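Local coordinates for protein polysaccharide deacetylase (PDB 6DQ3) that probably removes N-acetyl groups from the cell wall linkage unit of streptococcal rhamnopolysaccharides, as a zinc-dependent deacetylase of carbohydrate esterase family 4, at residues A[10-15]-A[70-75]; A[48-53]-A[95-100]. All blocks are in the same frame, centred on the assembly; numbering follows the deposited sequence.

Contact 1. Residues A[10-15]-A[70-75]. With ACT (acetate ion), chain C.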
loop_
_atom_site.group_PDB
_atom_site.type_symbol
_atom_site.label_atom_id
_atom_site.label_comp_id
_atom_site.label_asym_id
_atom_site.label_seq_id
_atom_site.Cartn_x
_atom_site.Cartn_y
_atom_site.Cartn_z
ATOM N N PRO A 10 8.082 -5.502 -7.760
ATOM C CA PRO A 10 7.140 -6.197 -6.873
ATOM C C PRO A 10 6.513 -5.222 -5.887
ATOM O O PRO A 10 7.213 -4.496 -5.177
ATOM C CB PRO A 10 8.012 -7.243 -6.164
ATOM C CG PRO A 10 9.395 -6.659 -6.193
ATOM C CD PRO A 10 9.488 -5.855 -7.479
ATOM N N ILE A 11 5.189 -5.196 -5.866
ATOM C CA ILE A 11 4.423 -4.340 -4.970
ATOM C C ILE A 11 3.689 -5.272 -4.015
ATOM O O ILE A 11 2.670 -5.868 -4.377
ATOM C CB ILE A 11 3.441 -3.441 -5.726
ATOM C CG1 ILE A 11 4.161 -2.571 -6.758
ATOM C CG2 ILE A 11 2.669 -2.564 -4.744
ATOM C CD1 ILE A 11 3.199 -1.845 -7.675
ATOM N N LEU A 12 4.205 -5.409 -2.797
ATOM C CA LEU A 12 3.624 -6.332 -1.838
ATOM C C LEU A 12 2.399 -5.709 -1.188
ATOM O O LEU A 12 2.405 -4.534 -0.810
ATOM C CB LEU A 12 4.651 -6.714 -0.773
ATOM C CG LEU A 12 5.964 -7.302 -1.300
ATOM C CD1 LEU A 12 6.827 -7.778 -0.128
ATOM C CD2 LEU A 12 5.724 -8.421 -2.292
ATOM N N MET A 13 1.342 -6.506 -1.071
ATOM C CA MET A 13 0.093 -6.066 -0.465
ATOM C C MET A 13 -0.096 -6.801 0.856
ATOM O O MET A 13 -0.428 -7.991 0.870
ATOM C CB MET A 13 -1.097 -6.310 -1.390
ATOM C CG MET A 13 -2.435 -5.977 -0.735
ATOM S SD MET A 13 -3.854 -6.161 -1.828
ATOM C CE MET A 13 -3.683 -7.866 -2.335
ATOM N N TYR A 14 0.110 -6.077 1.950
ATOM C CA TYR A 14 -0.170 -6.522 3.308
ATOM C C TYR A 14 -1.497 -5.936 3.780
ATOM O O TYR A 14 -1.960 -4.911 3.282
ATOM C CB TYR A 14 0.933 -6.070 4.277
ATOM C CG TYR A 14 2.266 -6.760 4.144
ATOM C CD1 TYR A 14 3.245 -6.255 3.306
ATOM C CD2 TYR A 14 2.556 -7.902 4.876
ATOM C CE1 TYR A 14 4.470 -6.877 3.182
ATOM C CE2 TYR A 14 3.777 -8.529 4.765
ATOM C CZ TYR A 14 4.731 -8.015 3.915
ATOM O OH TYR A 14 5.948 -8.638 3.801
ATOM N N HIS A 15 -2.096 -6.586 4.777
ATOM C CA HIS A 15 -3.246 -6.021 5.470
ATOM C C HIS A 15 -2.965 -6.121 6.965
ATOM O O HIS A 15 -2.222 -5.296 7.513
ATOM C CB HIS A 15 -4.536 -6.726 5.057
ATOM C CG HIS A 15 -5.108 -6.199 3.775
ATOM N ND1 HIS A 15 -4.596 -6.534 2.540
ATOM C CD2 HIS A 15 -6.127 -5.339 3.539
ATOM C CE1 HIS A 15 -5.287 -5.918 1.596
ATOM N NE2 HIS A 15 -6.225 -5.189 2.175
ATOM N N LYS A 70 17.642 -4.671 -6.844
ATOM C CA LYS A 70 16.464 -5.251 -6.209
ATOM C C LYS A 70 15.676 -4.153 -5.510
ATOM O O LYS A 70 16.214 -3.442 -4.655
ATOM C CB LYS A 70 16.862 -6.352 -5.228
ATOM C CG LYS A 70 17.788 -7.377 -5.853
ATOM C CD LYS A 70 17.866 -8.634 -5.023
ATOM C CE LYS A 70 19.009 -9.512 -5.488
ATOM N NZ LYS A 70 19.548 -10.306 -4.354
ATOM N N VAL A 71 14.405 -4.010 -5.886
ATOM C CA VAL A 71 13.538 -2.978 -5.338
ATOM C C VAL A 71 12.195 -3.605 -4.993
ATOM O O VAL A 71 11.785 -4.621 -5.559
ATOM C CB VAL A 71 13.325 -1.792 -6.309
ATOM C CG1 VAL A 71 14.652 -1.216 -6.760
ATOM C CG2 VAL A 71 12.474 -2.228 -7.497
ATOM N N VAL A 72 11.497 -2.967 -4.058
ATOM C CA VAL A 72 10.181 -3.426 -3.639
ATOM C C VAL A 72 9.402 -2.233 -3.109
ATOM O O VAL A 72 9.969 -1.312 -2.515
ATOM C CB VAL A 72 10.277 -4.542 -2.572
ATOM C CG1 VAL A 72 11.022 -4.040 -1.342
ATOM C CG2 VAL A 72 8.887 -5.030 -2.214
ATOM N N TRP A 73 8.091 -2.253 -3.336
ATOM C CA TRP A 73 7.170 -1.272 -2.775
ATOM C C TRP A 73 6.277 -2.008 -1.784
ATOM O O TRP A 73 5.423 -2.805 -2.183
ATOM C CB TRP A 73 6.348 -0.599 -3.871
ATOM C CG TRP A 73 5.493 0.530 -3.380
ATOM C CD1 TRP A 73 5.581 1.172 -2.171
ATOM C CD2 TRP A 73 4.406 1.143 -4.080
ATOM N NE1 TRP A 73 4.622 2.153 -2.088
ATOM C CE2 TRP A 73 3.888 2.154 -3.245
ATOM C CE3 TRP A 73 3.822 0.939 -5.334
ATOM C CZ2 TRP A 73 2.813 2.956 -3.626
ATOM C CZ3 TRP A 73 2.759 1.735 -5.707
ATOM C CH2 TRP A 73 2.268 2.730 -4.857
ATOM N N LEU A 74 6.488 -1.749 -0.495
ATOM C CA LEU A 74 5.686 -2.351 0.561
ATOM C C LEU A 74 4.440 -1.501 0.772
ATOM O O LEU A 74 4.549 -0.320 1.129
ATOM C CB LEU A 74 6.474 -2.444 1.868
ATOM C CG LEU A 74 7.836 -3.134 1.893
ATOM C CD1 LEU A 74 8.386 -3.102 3.321
ATOM C CD2 LEU A 74 7.730 -4.539 1.370
ATOM N N THR A 75 3.263 -2.094 0.561
ATOM C CA THR A 75 2.003 -1.382 0.725
ATOM C C THR A 75 1.092 -2.093 1.716
ATOM O O THR A 75 1.040 -3.327 1.761
ATOM C CB THR A 75 1.255 -1.209 -0.615
ATOM O OG1 THR A 75 0.741 -2.467 -1.074
ATOM C CG2 THR A 75 2.178 -0.621 -1.676
HETATM C C ACT C . -8.486 -3.258 -0.070
HETATM O O ACT C . -7.878 -3.334 1.016
HETATM O OXT ACT C . -9.603 -2.738 -0.252
HETATM C CH3 ACT C . -7.812 -3.818 -1.218
#

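Contact 2. Residues A[48-53]-A[95-100]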
loop_
_atom_site.group_PDB
_atom_site.type_symbol
_atom_site.label_atom_id
_atom_site.label_comp_id
_atom_site.label_asym_id
_atom_site.label_seq_id
_atom_site.Cartn_x
_atom_site.Cartn_y
_atom_site.Cartn_z
ATOM N N GLY A 48 19.561 -7.456 -0.156
ATOM C CA GLY A 48 19.902 -6.164 -0.707
ATOM C C GLY A 48 18.757 -5.385 -1.301
ATOM O O GLY A 48 18.994 -4.531 -2.160
ATOM N N TYR A 49 17.522 -5.635 -0.867
ATOM C CA TYR A 49 16.385 -4.927 -1.431
ATOM C C TYR A 49 16.385 -3.462 -1.009
ATOM O O TYR A 49 16.701 -3.123 0.135
ATOM C CB TYR A 49 15.070 -5.592 -1.016
ATOM C CG TYR A 49 14.579 -6.611 -2.021
ATOM C CD1 TYR A 49 14.992 -7.931 -1.948
ATOM C CD2 TYR A 49 13.722 -6.247 -3.058
ATOM C CE1 TYR A 49 14.565 -8.869 -2.864
ATOM C CE2 TYR A 49 13.284 -7.183 -3.986
ATOM C CZ TYR A 49 13.711 -8.493 -3.885
ATOM O OH TYR A 49 13.292 -9.436 -4.798
ATOM N N TYR A 50 16.045 -2.599 -1.964
ATOM C CA TYR A 50 15.810 -1.174 -1.761
ATOM C C TYR A 50 14.307 -0.959 -1.620
ATOM O O TYR A 50 13.532 -1.394 -2.478
ATOM C CB TYR A 50 16.381 -0.399 -2.957
ATOM C CG TYR A 50 16.275 1.108 -2.913
ATOM C CD1 TYR A 50 15.060 1.749 -3.123
ATOM C CD2 TYR A 50 17.401 1.895 -2.706
ATOM C CE1 TYR A 50 14.965 3.133 -3.092
ATOM C CE2 TYR A 50 17.317 3.275 -2.680
ATOM C CZ TYR A 50 16.098 3.890 -2.872
ATOM O OH TYR A 50 16.022 5.265 -2.844
ATOM N N PHE A 51 13.898 -0.308 -0.535
ATOM C CA PHE A 51 12.485 -0.125 -0.222
ATOM C C PHE A 51 12.005 1.217 -0.766
ATOM O O PHE A 51 12.488 2.273 -0.348
ATOM C CB PHE A 51 12.265 -0.214 1.289
ATOM C CG PHE A 51 12.662 -1.540 1.874
ATOM C CD1 PHE A 51 11.797 -2.618 1.814
ATOM C CD2 PHE A 51 13.895 -1.707 2.486
ATOM C CE1 PHE A 51 12.157 -3.843 2.334
ATOM C CE2 PHE A 51 14.258 -2.931 3.017
ATOM C CZ PHE A 51 13.391 -3.998 2.942
ATOM N N LEU A 52 11.044 1.171 -1.680
ATOM C CA LEU A 52 10.656 2.350 -2.436
ATOM C C LEU A 52 9.528 3.130 -1.771
ATOM O O LEU A 52 8.667 2.566 -1.093
ATOM C CB LEU A 52 10.210 1.944 -3.841
ATOM C CG LEU A 52 11.172 1.084 -4.657
ATOM C CD1 LEU A 52 10.407 0.383 -5.774
ATOM C CD2 LEU A 52 12.295 1.941 -5.206
ATOM N N SER A 53 9.543 4.455 -1.991
ATOM C CA SER A 53 8.410 5.330 -1.737
ATOM C C SER A 53 7.525 5.410 -2.976
ATOM O O SER A 53 7.957 5.061 -4.081
ATOM C CB SER A 53 8.897 6.728 -1.375
ATOM O OG SER A 53 9.392 7.382 -2.533
ATOM N N ASP A 95 15.121 -0.581 8.826
ATOM C CA ASP A 95 15.329 0.638 8.050
ATOM C C ASP A 95 14.609 0.542 6.708
ATOM O O ASP A 95 15.159 0.853 5.648
ATOM C CB ASP A 95 16.822 0.912 7.849
ATOM C CG ASP A 95 17.091 2.299 7.282
ATOM O OD1 ASP A 95 16.217 3.179 7.422
ATOM O OD2 ASP A 95 18.173 2.507 6.689
ATOM N N ALA A 96 13.362 0.088 6.761
ATOM C CA ALA A 96 12.546 -0.113 5.573
ATOM C C ALA A 96 11.485 0.976 5.472
ATOM O O ALA A 96 10.990 1.482 6.481
ATOM C CB ALA A 96 11.881 -1.495 5.594
ATOM N N LYS A 97 11.147 1.337 4.239
ATOM C CA LYS A 97 10.074 2.278 3.962
ATOM C C LYS A 97 8.830 1.501 3.544
ATOM O O LYS A 97 8.924 0.410 2.976
ATOM C CB LYS A 97 10.484 3.268 2.866
ATOM C CG LYS A 97 11.858 3.906 3.088
ATOM C CD LYS A 97 12.050 5.195 2.274
ATOM C CE LYS A 97 11.964 4.948 0.769
ATOM N NZ LYS A 97 13.278 4.692 0.111
ATOM N N ALA A 98 7.660 2.056 3.859
ATOM C CA ALA A 98 6.407 1.423 3.463
ATOM C C ALA A 98 5.311 2.467 3.326
ATOM O O ALA A 98 5.405 3.576 3.857
ATOM C CB ALA A 98 5.982 0.341 4.466
ATOM N N THR A 99 4.256 2.092 2.601
ATOM C CA THR A 99 3.128 2.964 2.320
ATOM C C THR A 99 1.864 2.363 2.907
ATOM O O THR A 99 1.616 1.162 2.765
ATOM C CB THR A 99 2.919 3.154 0.803
ATOM O OG1 THR A 99 4.046 3.825 0.239
ATOM C CG2 THR A 99 1.653 3.964 0.527
ATOM N N ASN A 100 1.058 3.192 3.558
ATOM C CA ASN A 100 -0.268 2.775 3.988
ATOM C C ASN A 100 -1.333 3.575 3.245
ATOM O O ASN A 100 -1.280 4.809 3.204
ATOM C CB ASN A 100 -0.464 2.942 5.492
ATOM C CG ASN A 100 -1.693 2.214 5.985
ATOM O OD1 ASN A 100 -2.819 2.578 5.646
ATOM N ND2 ASN A 100 -1.486 1.163 6.769
HETATM O O HOH W 1 8.396 0.229 0.336
#

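Contact 1. Residues A[10-15]-A[70-75]
Thr75 grips Leu12 O with two donors, its backbone N at 2.9 Å and its hydroxyl OG1 at 2.7 Å from that oxygen. The hydroxyl reaches it because chi1 (71°) sets OG1 between the backbone N and the carbonyl carbon of Thr75; it comes in 31° out of the carbonyl plane and also bonds Arg212. The other branch, CG2, lies over the centre of the Trp73 ring and packs 3.7 Å from Ile11 CG2. Ile11 runs beside Trp73, pointing the same way, with CD1 at the edge of the indole, 3.7 Å from CE3. Strands 8-14 and 71-77 are parallel neighbours here, part of the distorted beta/alpha barrel of family 4 carbohydrate esterases. Ile11, Trp73 and Thr75 share one face of the sheet; on the other, Leu12 CD1 meets Leu74 CD2 at 3.7 Å, under helix 34-46. At Pro10, CG lies 3.2 Å from Val71 O, and its own O takes a nearly straight bond (173°) from Trp73 N at 3.0 Å. Beyond the strand, His15 NE2 donates to an oxygen of the bound acetate at 2.7 Å.

Contact 2. Residues A[48-53]-A[95-100]
Lys97 curls round Phe51 O, while the preceding Ala96 sets its methyl over the face of the Phe51 ring. Ala96 CB stands 3.6 Å from the ring centroid and 7° off its normal, a CH-pi contact over the centre of the face. From there the lysine chain can be followed outward. Its CB is 3.9 Å from Phe51 O, and CG keeps the same distance from that oxygen. CD stays alongside, 4.0 Å from Phe51 O. Chi3 (-62°) then bends the chain, pressing Lys97 CE to within 2.9 Å of Phe51 O, and Ser53 N lies 3.7 Å from CE. After a second bend at chi4, Lys97 NZ donates a short hydrogen bond of 2.6 Å to Phe51 O, nearly in line with the C=O bond (169°). With carbon and nitrogen both so close to one oxygen, the exact placement of the lysine tip is doubtful. The ammonium also forms a salt bridge with Glu56, whose carboxylate accepts from Tyr50 OH and Ser53 N, so one acid ties together the lysine tip and the start of helix 54-63. One water donates to both Leu52 O and Lys97 O, bridging two backbones that are not paired directly. Strands 50-51 and 98-102 both pair in parallel with strand 71-77, and the Phe51 side chain packs against Val72 and Leu74 of that strand and against Leu41, Met44 and Lys45 of helix 34-46.

How the contacts relate
Strand 71-77 joins the two contacts, whose centres are 8 Å apart: it pairs with strand 8-14 in contact 1 and with both strands of contact 2. Lys70 O lies 2.8 Å from Tyr50 N and Val72 O 2.8 Å from Leu52 N, both probable hydrogen bonds, and Val72 CG1 packs 3.5 Å from Phe51 CD1. Trp73 NE1 lies 2.9 Å from Thr99 OG1, bringing contact 1 up to segment 95-100. The Met13 side chain is about 8 Å from a bound zinc ion. His15, at the C-terminal end of segment 10-15, touches Asp78, which binds zinc with His133 and His137. Ser174 N is a second partner of the acetate held by His15.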